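Local atomic coordinates of beta-mannosidase (Trichoderma harzianum, PDB entry 4CVU), a protein that probably hydrolyses beta-linked mannose from the non-reducing ends of oligosaccharides, as a fungal glycoside hydrolase of family 2. Residues A[409-414]-A[706-711]; A[390-395]-A[402-407]. All coordinates share one frame; numbering follows the deposited sequence.

Contact 1: A[409-414]-A[706-711]. With NA (sodium ion), chain B; CD (cadmium ion), chain T.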
ATOM      1  N   ASP A 409      19.217 -15.908  15.249  1.00 33.95           N
ATOM      2  CA  ASP A 409      20.282 -14.935  15.493  1.00 34.95           C
ATOM      3  C   ASP A 409      19.828 -13.897  16.528  1.00 34.10           C
ATOM      4  O   ASP A 409      20.587 -13.541  17.381  1.00 35.45           O
ATOM      5  CB  ASP A 409      20.620 -14.096  14.303  1.00 33.75           C
ATOM      6  CG  ASP A 409      21.260 -14.867  13.158  1.00 34.59           C
ATOM      7  OD1 ASP A 409      21.762 -15.988  13.274  1.00 34.65           O
ATOM      8  OD2 ASP A 409      21.331 -14.257  12.122  1.00 36.69           O
ATOM      9  N   SER A 410      18.606 -13.371  16.374  1.00 34.95           N
ATOM     10  CA  SER A 410      18.080 -12.314  17.259  1.00 34.89           C
ATOM     11  C   SER A 410      17.849 -12.834  18.681  1.00 34.87           C
ATOM     12  O   SER A 410      17.966 -12.088  19.664  1.00 35.95           O
ATOM     13  CB  SER A 410      16.767 -11.734  16.682  1.00 34.63           C
ATOM     14  OG  SER A 410      17.014 -11.014  15.473  1.00 34.98           O
ATOM     15  N   VAL A 411      17.493 -14.122  18.781  1.00 35.96           N
ATOM     16  CA  VAL A 411      17.306 -14.806  20.082  1.00 34.98           C
ATOM     17  C   VAL A 411      18.654 -14.902  20.853  1.00 36.08           C
ATOM     18  O   VAL A 411      18.747 -14.575  22.045  1.00 36.93           O
ATOM     19  CB  VAL A 411      16.701 -16.226  19.887  1.00 35.10           C
ATOM     20  CG1 VAL A 411      16.816 -17.082  21.165  1.00 35.45           C
ATOM     21  CG2 VAL A 411      15.231 -16.159  19.471  1.00 34.81           C
ATOM     22  N   GLU A 412      19.681 -15.395  20.176  1.00 36.82           N
ATOM     23  CA  GLU A 412      21.029 -15.508  20.781  1.00 37.79           C
ATOM     24  C   GLU A 412      21.560 -14.143  21.218  1.00 37.48           C
ATOM     25  O   GLU A 412      22.038 -13.961  22.380  1.00 38.11           O
ATOM     26  CB  GLU A 412      21.998 -16.134  19.798  1.00 37.24           C
ATOM     27  CG  GLU A 412      21.595 -17.531  19.363  1.00 38.39           C
ATOM     28  CD  GLU A 412      22.795 -18.387  19.049  1.00 40.84           C
ATOM     29  OE1 GLU A 412      23.543 -18.651  20.014  1.00 37.90           O
ATOM     30  OE2 GLU A 412      22.991 -18.749  17.855  1.00 40.37           O
ATOM     31  N   SER A 413      21.385 -13.160  20.325  1.00 37.11           N
ATOM     32  CA  SER A 413      21.898 -11.826  20.573  1.00 36.05           C
ATOM     33  C   SER A 413      21.282 -11.145  21.788  1.00 36.59           C
ATOM     34  O   SER A 413      21.898 -10.239  22.363  1.00 36.13           O
ATOM     35  CB  SER A 413      21.689 -10.926  19.390  1.00 37.59           C
ATOM     36  OG  SER A 413      22.469  -9.755  19.565  1.00 38.12           O
ATOM     37  N   GLN A 414      20.112 -11.577  22.174  1.00 35.03           N
ATOM     38  CA  GLN A 414      19.399 -11.025  23.307  1.00 35.81           C
ATOM     39  C   GLN A 414      19.785 -11.738  24.579  1.00 35.49           C
ATOM     40  O   GLN A 414      19.249 -11.465  25.616  1.00 37.49           O
ATOM     41  CB  GLN A 414      17.894 -11.158  23.098  1.00 35.18           C
ATOM     42  CG  GLN A 414      17.216 -10.130  22.199  1.00 34.37           C
ATOM     43  CD  GLN A 414      15.709 -10.272  22.226  1.00 34.12           C
ATOM     44  OE1 GLN A 414      15.143 -10.788  21.309  1.00 36.32           O
ATOM     45  NE2 GLN A 414      15.064  -9.877  23.317  1.00 32.68           N
ATOM     46  N   TRP A 706       6.520 -12.175  27.359  1.00 34.84           N
ATOM     47  CA  TRP A 706       5.474 -12.307  26.342  1.00 34.25           C
ATOM     48  C   TRP A 706       5.549 -11.066  25.453  1.00 34.81           C
ATOM     49  O   TRP A 706       5.280  -9.963  25.935  1.00 32.48           O
ATOM     50  CB  TRP A 706       4.065 -12.446  26.991  1.00 34.38           C
ATOM     51  CG  TRP A 706       3.114 -12.756  25.899  1.00 35.13           C
ATOM     52  CD1 TRP A 706       2.490 -11.868  25.107  1.00 35.22           C
ATOM     53  CD2 TRP A 706       2.836 -14.050  25.344  1.00 35.58           C
ATOM     54  NE1 TRP A 706       1.805 -12.495  24.118  1.00 34.91           N
ATOM     55  CE2 TRP A 706       1.994 -13.849  24.241  1.00 35.60           C
ATOM     56  CE3 TRP A 706       3.182 -15.350  25.702  1.00 35.28           C
ATOM     57  CZ2 TRP A 706       1.506 -14.878  23.494  1.00 35.46           C
ATOM     58  CZ3 TRP A 706       2.707 -16.396  24.943  1.00 35.21           C
ATOM     59  CH2 TRP A 706       1.873 -16.153  23.839  1.00 35.87           C
ATOM     60  N   GLN A 707       5.898 -11.153  24.161  1.00 33.62           N
ATOM     61  CA  GLN A 707       6.144 -12.345  23.384  1.00 33.93           C
ATOM     62  C   GLN A 707       7.343 -12.015  22.505  1.00 32.56           C
ATOM     63  O   GLN A 707       7.693 -10.837  22.344  1.00 31.56           O
ATOM     64  CB  GLN A 707       4.943 -12.682  22.483  1.00 33.44           C
ATOM     65  CG  GLN A 707       4.553 -11.571  21.524  1.00 33.96           C
ATOM     66  CD  GLN A 707       3.156 -11.692  20.945  1.00 34.30           C
ATOM     67  OE1 GLN A 707       2.173 -11.442  21.630  1.00 34.00           O
ATOM     68  NE2 GLN A 707       3.061 -12.044  19.661  1.00 33.11           N
ATOM     69  N   LEU A 708       8.014 -13.038  21.989  1.00 32.28           N
ATOM     70  CA  LEU A 708       9.219 -12.785  21.240  1.00 33.39           C
ATOM     71  C   LEU A 708       8.845 -12.043  19.992  1.00 34.63           C
ATOM     72  O   LEU A 708       9.442 -11.013  19.670  1.00 36.53           O
ATOM     73  CB  LEU A 708       9.937 -14.099  20.872  1.00 33.50           C
ATOM     74  CG  LEU A 708      11.048 -13.990  19.783  1.00 32.45           C
ATOM     75  CD1 LEU A 708      12.266 -13.298  20.322  1.00 32.82           C
ATOM     76  CD2 LEU A 708      11.461 -15.350  19.335  1.00 32.70           C
ATOM     77  N   ASN A 709       7.860 -12.588  19.270  1.00 35.02           N
ATOM     78  CA  ASN A 709       7.747 -12.304  17.838  1.00 33.78           C
ATOM     79  C   ASN A 709       6.317 -12.068  17.344  1.00 34.83           C
ATOM     80  O   ASN A 709       5.356 -12.402  18.057  1.00 34.01           O
ATOM     81  CB  ASN A 709       8.407 -13.433  17.047  1.00 32.95           C
ATOM     82  CG  ASN A 709       7.672 -14.753  17.196  1.00 32.98           C
ATOM     83  OD1 ASN A 709       7.404 -15.197  18.312  1.00 32.87           O
ATOM     84  ND2 ASN A 709       7.341 -15.391  16.074  1.00 33.73           N
ATOM     85  N   ASP A 710       6.193 -11.549  16.106  1.00 33.76           N
ATOM     86  CA  ASP A 710       4.907 -11.172  15.492  1.00 34.16           C
ATOM     87  C   ASP A 710       4.546 -12.078  14.312  1.00 35.19           C
ATOM     88  O   ASP A 710       5.419 -12.471  13.539  1.00 33.04           O
ATOM     89  CB  ASP A 710       4.914  -9.739  14.923  1.00 34.34           C
ATOM     90  CG  ASP A 710       4.503  -8.681  15.937  1.00 35.01           C
ATOM     91  OD1 ASP A 710       3.593  -8.917  16.746  1.00 35.26           O
ATOM     92  OD2 ASP A 710       5.099  -7.567  15.902  1.00 35.60           O
ATOM     93  N   ILE A 711       3.249 -12.365  14.173  1.00 34.12           N
ATOM     94  CA  ILE A 711       2.716 -13.122  13.039  1.00 33.69           C
ATOM     95  C   ILE A 711       2.301 -12.238  11.853  1.00 34.65           C
ATOM     96  O   ILE A 711       2.140 -12.735  10.733  1.00 35.85           O
ATOM     97  CB  ILE A 711       1.503 -13.957  13.512  1.00 34.42           C
ATOM     98  CG1 ILE A 711       1.308 -15.151  12.637  1.00 34.68           C
ATOM     99  CG2 ILE A 711       0.248 -13.134  13.570  1.00 35.49           C
ATOM    100  CD1 ILE A 711       0.214 -16.101  13.127  1.00 33.84           C
TER
HETATM  101 NA    NA B1027      22.707 -15.151  10.599  1.00 30.64          NA
HETATM  102 CD    CD T1015      25.914 -19.163  19.345  1.00 51.19          CD
HETATM  103  O   HOH W   1      25.542 -19.738  17.308  1.00 42.05           O
HETATM  104  O   HOH W   2      26.619 -18.517  21.456  1.00 33.84           O
HETATM  105  O   HOH W   3      21.582 -14.280   8.155  1.00 59.06           O
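Val411, in the last turn of helix 401-413, and Gln414, just beyond its end, both rest on the branched end of Leu708. Asp409, two residues before Val411, takes no part in the packing and holds a sodium ion with its carboxylate, OD2 at 2.2 Å and OD1 at 3.0 Å. Ser410 turns its hydroxyl to Trp726, a small polar group suited to a buried helix face. Val411 sends CG2 against Leu708 CD2 at 3.9 Å, the two side chains crossing nearly at right angles; with CG anti to the backbone N (chi1 166°), Leu708 reaches out from its loop to meet the helix. Glu412, on the outer side, binds a cadmium ion through OE1 and pairs with Arg439. Gln414 OE1 lies 3.9 Å from Leu708 CD1, the side chains set obliquely, while Gln414 NE2 donates to Ser733 and Tyr705. The loop is stiffened from within: Gln707 NE2 gives a straight bond to Asn709 O (2.8 Å, 173°), and a cis peptide precedes Gln707. Leu708 also touches Leu389 and Leu419, filling the layer between helix and strands, an apolar packing characteristic of the (beta/alpha)8 barrel, joining its first helix to the loop after its last strand.

Contact 2: A[390-395]-A[402-407]; sequences IPPDAF and DRMNRL. With CD (cadmium ion), chain C.
Arg403 reaches from the first turn of helix 401-413 to the buried carboxylate of Asp393 and forms a salt bridge with it. Arg403 NH1 donates to Asp393 OD2 at 2.8 Å, in the plane of the guanidinium but from above that of the carboxylate, the two groups being turned 61° apart. Arg403 NH2 adds a weak second bond to the same Asp393 OD2 at 3.2 Å. A bend at chi3 (69°) in the long, flexible arginine chain brings the edge of the guanidinium round to the acid. The same NH2 also donates to a water, 2.8 Å away, that in turn donates to Pro392 O. Segment 390-395 is the loop joining the first strand of the (beta/alpha)8 barrel, 380-389, to its first helix, so the bridge ties the loop to the helix it leads into. Asp393 also shapes the loop: OD1 accepts from Phe395 N at 2.9 Å, an Asx turn, and pairs with Arg398, while OD2 is further bonded by the hydroxyl of Tyr722. An alanine here would remove the carboxylate, and would probably leave Arg403 without its mate and the Asx turn without its closing bond. Among apolar groups, the rigid ring of Pro392 puts CG 4.0 Å from Met404 SD; the methionine, folded at chi2 and chi3, also touches Trp431 of helix 430-439.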
ATOM      1  N   ILE A 390       5.734 -17.548  19.163  1.00 30.88           N
ATOM      2  CA  ILE A 390       4.457 -17.800  18.511  1.00 30.30           C
ATOM      3  C   ILE A 390       4.743 -18.094  17.025  1.00 31.38           C
ATOM      4  O   ILE A 390       5.865 -17.876  16.553  1.00 31.30           O
ATOM      5  CB  ILE A 390       3.472 -16.628  18.663  1.00 30.15           C
ATOM      6  CG1 ILE A 390       3.990 -15.388  17.949  1.00 29.84           C
ATOM      7  CG2 ILE A 390       3.197 -16.339  20.149  1.00 30.92           C
ATOM      8  CD1 ILE A 390       2.911 -14.568  17.295  1.00 30.92           C
ATOM      9  N   PRO A 391       3.770 -18.636  16.303  1.00 32.38           N
ATOM     10  CA  PRO A 391       4.070 -18.927  14.881  1.00 33.51           C
ATOM     11  C   PRO A 391       4.498 -17.662  14.148  1.00 33.47           C
ATOM     12  O   PRO A 391       3.816 -16.651  14.235  1.00 35.07           O
ATOM     13  CB  PRO A 391       2.747 -19.446  14.339  1.00 33.11           C
ATOM     14  CG  PRO A 391       2.020 -19.934  15.552  1.00 32.86           C
ATOM     15  CD  PRO A 391       2.405 -19.051  16.678  1.00 31.75           C
ATOM     16  N   PRO A 392       5.609 -17.717  13.418  1.00 35.80           N
ATOM     17  CA  PRO A 392       6.079 -16.504  12.655  1.00 36.85           C
ATOM     18  C   PRO A 392       5.183 -16.088  11.466  1.00 35.50           C
ATOM     19  O   PRO A 392       5.340 -14.979  10.963  1.00 34.12           O
ATOM     20  CB  PRO A 392       7.446 -16.947  12.125  1.00 36.28           C
ATOM     21  CG  PRO A 392       7.270 -18.430  11.936  1.00 36.33           C
ATOM     22  CD  PRO A 392       6.427 -18.891  13.117  1.00 35.77           C
ATOM     23  N   ASP A 393       4.233 -16.933  11.044  1.00 34.52           N
ATOM     24  CA  ASP A 393       3.445 -16.657   9.863  1.00 35.64           C
ATOM     25  C   ASP A 393       2.090 -17.312  10.045  1.00 36.50           C
ATOM     26  O   ASP A 393       1.950 -18.287  10.788  1.00 37.91           O
ATOM     27  CB  ASP A 393       4.195 -17.159   8.637  1.00 35.16           C
ATOM     28  CG  ASP A 393       3.822 -16.432   7.331  1.00 34.64           C
ATOM     29  OD1 ASP A 393       2.756 -16.753   6.715  1.00 34.44           O
ATOM     30  OD2 ASP A 393       4.606 -15.544   6.871  1.00 34.01           O
ATOM     31  N   ALA A 394       1.070 -16.761   9.396  1.00 35.67           N
ATOM     32  CA  ALA A 394      -0.222 -17.423   9.414  1.00 35.53           C
ATOM     33  C   ALA A 394      -0.235 -18.639   8.462  1.00 36.24           C
ATOM     34  O   ALA A 394      -1.142 -19.485   8.544  1.00 37.05           O
ATOM     35  CB  ALA A 394      -1.343 -16.437   9.104  1.00 36.15           C
ATOM     36  N   PHE A 395       0.744 -18.711   7.563  1.00 34.27           N
ATOM     37  CA  PHE A 395       0.861 -19.794   6.606  1.00 33.67           C
ATOM     38  C   PHE A 395       2.211 -20.507   6.749  1.00 34.35           C
ATOM     39  O   PHE A 395       3.238 -20.090   6.220  1.00 36.53           O
ATOM     40  CB  PHE A 395       0.649 -19.260   5.194  1.00 33.24           C
ATOM     41  CG  PHE A 395      -0.526 -18.343   5.092  1.00 32.11           C
ATOM     42  CD1 PHE A 395      -1.825 -18.851   5.064  1.00 32.87           C
ATOM     43  CD2 PHE A 395      -0.362 -17.004   5.065  1.00 30.61           C
ATOM     44  CE1 PHE A 395      -2.913 -18.001   4.983  1.00 32.23           C
ATOM     45  CE2 PHE A 395      -1.436 -16.152   5.013  1.00 31.38           C
ATOM     46  CZ  PHE A 395      -2.724 -16.647   4.975  1.00 31.77           C
ATOM     47  N   ASP A 402      15.942 -19.448   6.090  1.00 38.84           N
ATOM     48  CA  ASP A 402      16.500 -18.105   6.242  1.00 38.81           C
ATOM     49  C   ASP A 402      15.748 -17.273   7.264  1.00 37.37           C
ATOM     50  O   ASP A 402      16.363 -16.624   8.096  1.00 35.51           O
ATOM     51  CB  ASP A 402      16.491 -17.366   4.916  1.00 40.53           C
ATOM     52  CG  ASP A 402      17.603 -17.792   3.993  1.00 40.79           C
ATOM     53  OD1 ASP A 402      18.504 -18.549   4.397  1.00 42.90           O
ATOM     54  OD2 ASP A 402      17.586 -17.339   2.819  1.00 42.37           O
ATOM     55  N   ARG A 403      14.415 -17.271   7.173  1.00 37.03           N
ATOM     56  CA  ARG A 403      13.598 -16.504   8.082  1.00 36.63           C
ATOM     57  C   ARG A 403      13.815 -16.978   9.526  1.00 36.02           C
ATOM     58  O   ARG A 403      13.884 -16.166  10.433  1.00 38.83           O
ATOM     59  CB  ARG A 403      12.111 -16.569   7.715  1.00 36.19           C
ATOM     60  CG  ARG A 403      11.669 -15.567   6.649  1.00 37.45           C
ATOM     61  CD  ARG A 403      10.193 -15.748   6.256  1.00 37.30           C
ATOM     62  NE  ARG A 403       9.337 -15.343   7.378  1.00 36.51           N
ATOM     63  CZ  ARG A 403       8.007 -15.420   7.419  1.00 36.45           C
ATOM     64  NH1 ARG A 403       7.335 -15.835   6.374  1.00 36.37           N
ATOM     65  NH2 ARG A 403       7.352 -14.996   8.518  1.00 36.99           N
ATOM     66  N   MET A 404      13.902 -18.293   9.742  1.00 36.02           N
ATOM     67  CA  MET A 404      14.021 -18.825  11.101  1.00 36.45           C
ATOM     68  C   MET A 404      15.469 -18.713  11.602  1.00 36.58           C
ATOM     69  O   MET A 404      15.701 -18.473  12.778  1.00 34.45           O
ATOM     70  CB  MET A 404      13.529 -20.268  11.177  1.00 38.35           C
ATOM     71  CG  MET A 404      12.029 -20.401  10.957  1.00 38.82           C
ATOM     72  SD  MET A 404      11.073 -19.501  12.201  1.00 39.01           S
ATOM     73  CE  MET A 404      11.837 -20.099  13.717  1.00 39.02           C
ATOM     74  N   ASN A 405      16.442 -18.823  10.701  1.00 35.03           N
ATOM     75  CA  ASN A 405      17.814 -18.526  11.090  1.00 36.53           C
ATOM     76  C   ASN A 405      18.016 -17.071  11.574  1.00 36.05           C
ATOM     77  O   ASN A 405      18.628 -16.859  12.641  1.00 35.45           O
ATOM     78  CB  ASN A 405      18.808 -18.939   9.979  1.00 37.69           C
ATOM     79  CG  ASN A 405      19.218 -20.419  10.101  1.00 39.55           C
ATOM     80  OD1 ASN A 405      19.675 -20.842  11.149  1.00 40.51           O
ATOM     81  ND2 ASN A 405      19.041 -21.189   9.043  1.00 40.57           N
ATOM     82  N   ARG A 406      17.437 -16.090  10.859  1.00 34.41           N
ATOM     83  CA  ARG A 406      17.500 -14.687  11.311  1.00 33.06           C
ATOM     84  C   ARG A 406      16.847 -14.509  12.679  1.00 33.04           C
ATOM     85  O   ARG A 406      17.311 -13.745  13.521  1.00 31.74           O
ATOM     86  CB  ARG A 406      16.799 -13.759  10.332  1.00 34.00           C
ATOM     87  CG  ARG A 406      17.527 -13.672   8.975  1.00 34.95           C
ATOM     88  CD  ARG A 406      17.036 -12.482   8.171  1.00 33.91           C
ATOM     89  NE  ARG A 406      15.707 -12.627   7.603  1.00 34.37           N
ATOM     90  CZ  ARG A 406      15.450 -13.170   6.397  1.00 34.97           C
ATOM     91  NH1 ARG A 406      16.397 -13.687   5.663  1.00 33.62           N
ATOM     92  NH2 ARG A 406      14.204 -13.201   5.934  1.00 35.34           N
ATOM     93  N   LEU A 407      15.706 -15.171  12.861  1.00 33.74           N
ATOM     94  CA  LEU A 407      15.026 -15.125  14.159  1.00 33.28           C
ATOM     95  C   LEU A 407      15.904 -15.739  15.256  1.00 34.82           C
ATOM     96  O   LEU A 407      15.931 -15.232  16.413  1.00 35.75           O
ATOM     97  CB  LEU A 407      13.681 -15.840  14.068  1.00 33.10           C
ATOM     98  CG  LEU A 407      12.849 -15.884  15.353  1.00 32.33           C
ATOM     99  CD1 LEU A 407      11.369 -15.903  14.961  1.00 32.29           C
ATOM    100  CD2 LEU A 407      13.151 -17.095  16.194  1.00 32.19           C
TER
HETATM  101 CD    CD C1024      19.292 -18.164   1.666  1.00 44.89          CD
HETATM  102  O   HOH W   4       7.756 -13.700  10.937  1.00 27.71           O

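The two contacts lie with their centres about 10 Å apart and share helix 401-413, contact 2 taking its early turns and contact 1 its last. Along the chain they come in series: contact 2 joins neighbouring pieces only a few residues apart, whereas contact 1 spans nearly 300 residues to the loop beyond strand 702-705. That strand runs parallel to 380-389 in the barrel sheet, so the loops following both strands emerge side by side, and a probable hydrogen bond of 2.9 Å from Asn709 ND2 to Ile390 O joins them. Helix 401-413 thus meets the loops after both the first and the last strand, holding the two ends of the barrel sequence together here.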